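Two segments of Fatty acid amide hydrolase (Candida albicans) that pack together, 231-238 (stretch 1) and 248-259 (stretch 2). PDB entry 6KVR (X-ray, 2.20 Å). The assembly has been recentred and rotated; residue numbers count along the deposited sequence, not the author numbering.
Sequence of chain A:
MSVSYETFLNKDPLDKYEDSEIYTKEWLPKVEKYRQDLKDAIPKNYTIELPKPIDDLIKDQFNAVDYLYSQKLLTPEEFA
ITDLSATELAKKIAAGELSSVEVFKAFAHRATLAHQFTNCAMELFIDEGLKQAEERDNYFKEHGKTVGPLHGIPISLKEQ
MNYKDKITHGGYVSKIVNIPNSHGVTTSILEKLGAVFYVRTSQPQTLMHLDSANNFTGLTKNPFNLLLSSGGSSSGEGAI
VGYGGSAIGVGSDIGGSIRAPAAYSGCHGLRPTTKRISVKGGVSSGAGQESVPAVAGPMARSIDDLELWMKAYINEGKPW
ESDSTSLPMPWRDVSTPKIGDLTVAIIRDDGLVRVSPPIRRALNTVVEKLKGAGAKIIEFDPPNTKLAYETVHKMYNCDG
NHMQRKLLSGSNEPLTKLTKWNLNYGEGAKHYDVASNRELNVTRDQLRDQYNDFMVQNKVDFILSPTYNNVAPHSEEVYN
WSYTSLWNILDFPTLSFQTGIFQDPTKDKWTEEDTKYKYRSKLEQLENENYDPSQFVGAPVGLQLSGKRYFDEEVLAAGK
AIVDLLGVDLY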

# COMPACT_ATOMS: atom_id res chain seq x y z
N GLY A 231 14.85 -25.78 -1.87
CA GLY A 231 14.04 -24.76 -1.21
C GLY A 231 12.66 -24.62 -1.81
O GLY A 231 12.16 -25.48 -2.53
N GLY A 232 12.03 -23.50 -1.47
CA GLY A 232 10.72 -23.17 -2.00
C GLY A 232 10.22 -21.90 -1.35
O GLY A 232 10.88 -21.33 -0.48
N SER A 233 9.03 -21.47 -1.76
CA SER A 233 8.20 -22.15 -2.73
C SER A 233 8.60 -21.92 -4.20
O SER A 233 8.05 -22.56 -5.08
CB SER A 233 6.72 -21.74 -2.55
OG SER A 233 6.47 -20.42 -3.01
N SER A 234 9.55 -21.02 -4.47
CA SER A 234 10.12 -20.93 -5.82
C SER A 234 11.22 -22.00 -5.98
O SER A 234 12.39 -21.71 -6.16
CB SER A 234 10.65 -19.53 -6.11
OG SER A 234 9.78 -18.51 -5.63
N SER A 235 10.80 -23.27 -5.91
CA SER A 235 11.77 -24.36 -5.78
C SER A 235 12.60 -24.54 -7.05
O SER A 235 13.84 -24.58 -7.00
CB SER A 235 11.05 -25.66 -5.46
OG SER A 235 10.03 -25.44 -4.52
N GLY A 236 11.93 -24.69 -8.20
CA GLY A 236 12.64 -24.91 -9.44
C GLY A 236 13.45 -23.71 -9.87
O GLY A 236 14.46 -23.87 -10.57
N GLU A 237 13.03 -22.50 -9.48
CA GLU A 237 13.82 -21.31 -9.80
C GLU A 237 15.20 -21.37 -9.15
O GLU A 237 16.21 -21.11 -9.80
CB GLU A 237 13.07 -20.04 -9.40
CG GLU A 237 11.81 -19.83 -10.24
CD GLU A 237 12.15 -19.74 -11.72
OE1 GLU A 237 13.24 -19.22 -12.05
OE2 GLU A 237 11.36 -20.23 -12.56
N GLY A 238 15.25 -21.71 -7.86
CA GLY A 238 16.54 -21.80 -7.19
C GLY A 238 17.44 -22.85 -7.82
O GLY A 238 18.63 -22.62 -8.04
N ILE A 248 18.07 -15.44 -15.85
CA ILE A 248 17.36 -14.84 -14.73
C ILE A 248 16.14 -15.71 -14.45
O ILE A 248 15.55 -16.30 -15.37
CB ILE A 248 16.92 -13.38 -14.99
CG1 ILE A 248 18.08 -12.54 -15.51
CG2 ILE A 248 16.35 -12.74 -13.73
CD1 ILE A 248 17.71 -11.10 -15.86
N GLY A 249 15.77 -15.80 -13.17
CA GLY A 249 14.52 -16.44 -12.79
C GLY A 249 13.57 -15.48 -12.10
O GLY A 249 14.00 -14.48 -11.52
N VAL A 250 12.28 -15.77 -12.16
CA VAL A 250 11.25 -14.95 -11.54
C VAL A 250 10.50 -15.82 -10.54
O VAL A 250 9.96 -16.87 -10.91
CB VAL A 250 10.29 -14.35 -12.57
CG1 VAL A 250 9.35 -13.30 -11.90
CG2 VAL A 250 11.06 -13.73 -13.70
N GLY A 251 10.46 -15.39 -9.28
CA GLY A 251 9.70 -16.08 -8.26
C GLY A 251 8.77 -15.15 -7.50
O GLY A 251 8.57 -13.99 -7.88
N SER A 252 8.21 -15.64 -6.41
CA SER A 252 7.36 -14.86 -5.53
C SER A 252 7.75 -15.19 -4.10
O SER A 252 8.39 -16.21 -3.83
CB SER A 252 5.88 -15.15 -5.77
OG SER A 252 5.60 -16.50 -5.42
N ASP A 253 7.38 -14.31 -3.17
CA ASP A 253 7.93 -14.38 -1.81
C ASP A 253 6.88 -13.83 -0.85
O ASP A 253 6.60 -12.63 -0.80
CB ASP A 253 9.26 -13.63 -1.70
CG ASP A 253 10.02 -13.92 -0.38
OD1 ASP A 253 9.44 -13.76 0.71
OD2 ASP A 253 11.24 -14.27 -0.45
N ILE A 254 6.23 -14.75 -0.19
CA ILE A 254 5.65 -14.59 1.12
C ILE A 254 6.44 -15.59 1.95
O ILE A 254 6.86 -16.64 1.42
CB ILE A 254 4.13 -14.90 1.07
CG1 ILE A 254 3.30 -13.92 1.91
CG2 ILE A 254 3.83 -16.35 1.46
CD1 ILE A 254 1.75 -14.08 1.72
N GLY A 255 6.75 -15.25 3.18
CA GLY A 255 7.47 -16.20 4.05
C GLY A 255 8.91 -16.52 3.69
O GLY A 255 9.60 -17.15 4.52
N GLY A 256 9.41 -16.17 2.51
CA GLY A 256 10.79 -16.45 2.17
C GLY A 256 11.00 -17.18 0.86
O GLY A 256 12.10 -17.67 0.59
N SER A 257 9.96 -17.25 0.03
CA SER A 257 9.99 -18.13 -1.13
C SER A 257 10.87 -17.63 -2.29
O SER A 257 10.98 -18.36 -3.27
CB SER A 257 8.56 -18.38 -1.63
OG SER A 257 7.73 -18.84 -0.56
N ILE A 258 11.47 -16.45 -2.23
CA ILE A 258 12.57 -16.09 -3.15
C ILE A 258 13.92 -16.26 -2.47
O ILE A 258 14.82 -16.91 -3.00
CB ILE A 258 12.42 -14.65 -3.68
CG1 ILE A 258 11.26 -14.52 -4.66
CG2 ILE A 258 13.72 -14.22 -4.36
CD1 ILE A 258 10.94 -13.06 -5.01
N ARG A 259 14.06 -15.69 -1.28
CA ARG A 259 15.36 -15.64 -0.63
C ARG A 259 15.86 -17.02 -0.21
O ARG A 259 17.05 -17.30 -0.35
CB ARG A 259 15.26 -14.69 0.55
CG ARG A 259 14.67 -13.45 -0.03
CD ARG A 259 14.75 -12.27 0.82
NE ARG A 259 14.27 -12.45 2.17
CZ ARG A 259 13.03 -12.72 2.52
NH1 ARG A 259 12.11 -13.02 1.63
NH2 ARG A 259 12.70 -12.63 3.80

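Where a loop and the first turn of a helix lie against a strand, small residues often do the work that bulky ones do in a hydrophobic core: they let backbones come close enough for polar groups to meet. The contact between these two segments of a fatty acid amide hydrolase, which buries 319 Å² in all, illustrates the principle.

Along stretch 2 the pattern begins at Gly249. Glu237, on the helix, points toward the strand, and its OE1 lies 3.1 Å from CA of Gly249. A CB built on this glycine would fall 2.2 Å from that same oxygen, so the carboxylate occupies the space that a side chain would need. Val250 turns its side chain away and meets the helix through its backbone, its O lying 3.6 Å from CG of Glu237. Gly251 repeats the lesson of Gly249: OG of Ser234 sits 3.6 Å from CA of Gly251, and a CB modelled on Gly251 would lie 2.6 Å from OG of Ser234, a clash. The strand thus offers glycine at two alternate positions where a side chain would point toward stretch 1.

The close approach at Gly251 brings Ser234 within reach of the next residue. The backbone N of Ser252 donates a weak hydrogen bond to OG of Ser234, at 3.4 Å.

Asp253 makes no contact with stretch 1, but it organizes the turn that does. Its OD2 accepts hydrogen bonds from N of Ile258 at 2.8 Å and N of Arg259 at 3.3 Å, and forms a salt bridge with NH1 of Arg259 at 2.6 Å; OD1 accepts a weak hydrogen bond from N of Gly256 at 3.0 Å. Gly255 and Gly256 carry the chain through the turn with positive phi angles, and at Gly256 a CB would be jammed against the preceding carbonyl oxygen.

The turn delivers Ser257, whose covered area is the largest in the contact. Its carbonyl O takes two hydrogen bonds from one residue, from Ser234 N at 3.2 Å and from Ser234 OG at 2.7 Å. Ser234 OG therefore donates to Ser257 while accepting from Ser252, linking the strand to the turn beyond it. The approach is close enough for CA of Ser257 to make a C-H...O contact with O of Gly232, at 3.4 Å and nearly linear at 163°. Nearby, Ser233, which follows a cis peptide bond, places its N 3.1 Å from CB of Ser257. Beyond this point the contact fades: Ile258 and Arg259 both point away, and Ile258 keeps only a marginal touch, its N 4.3 Å from OG of Ser234.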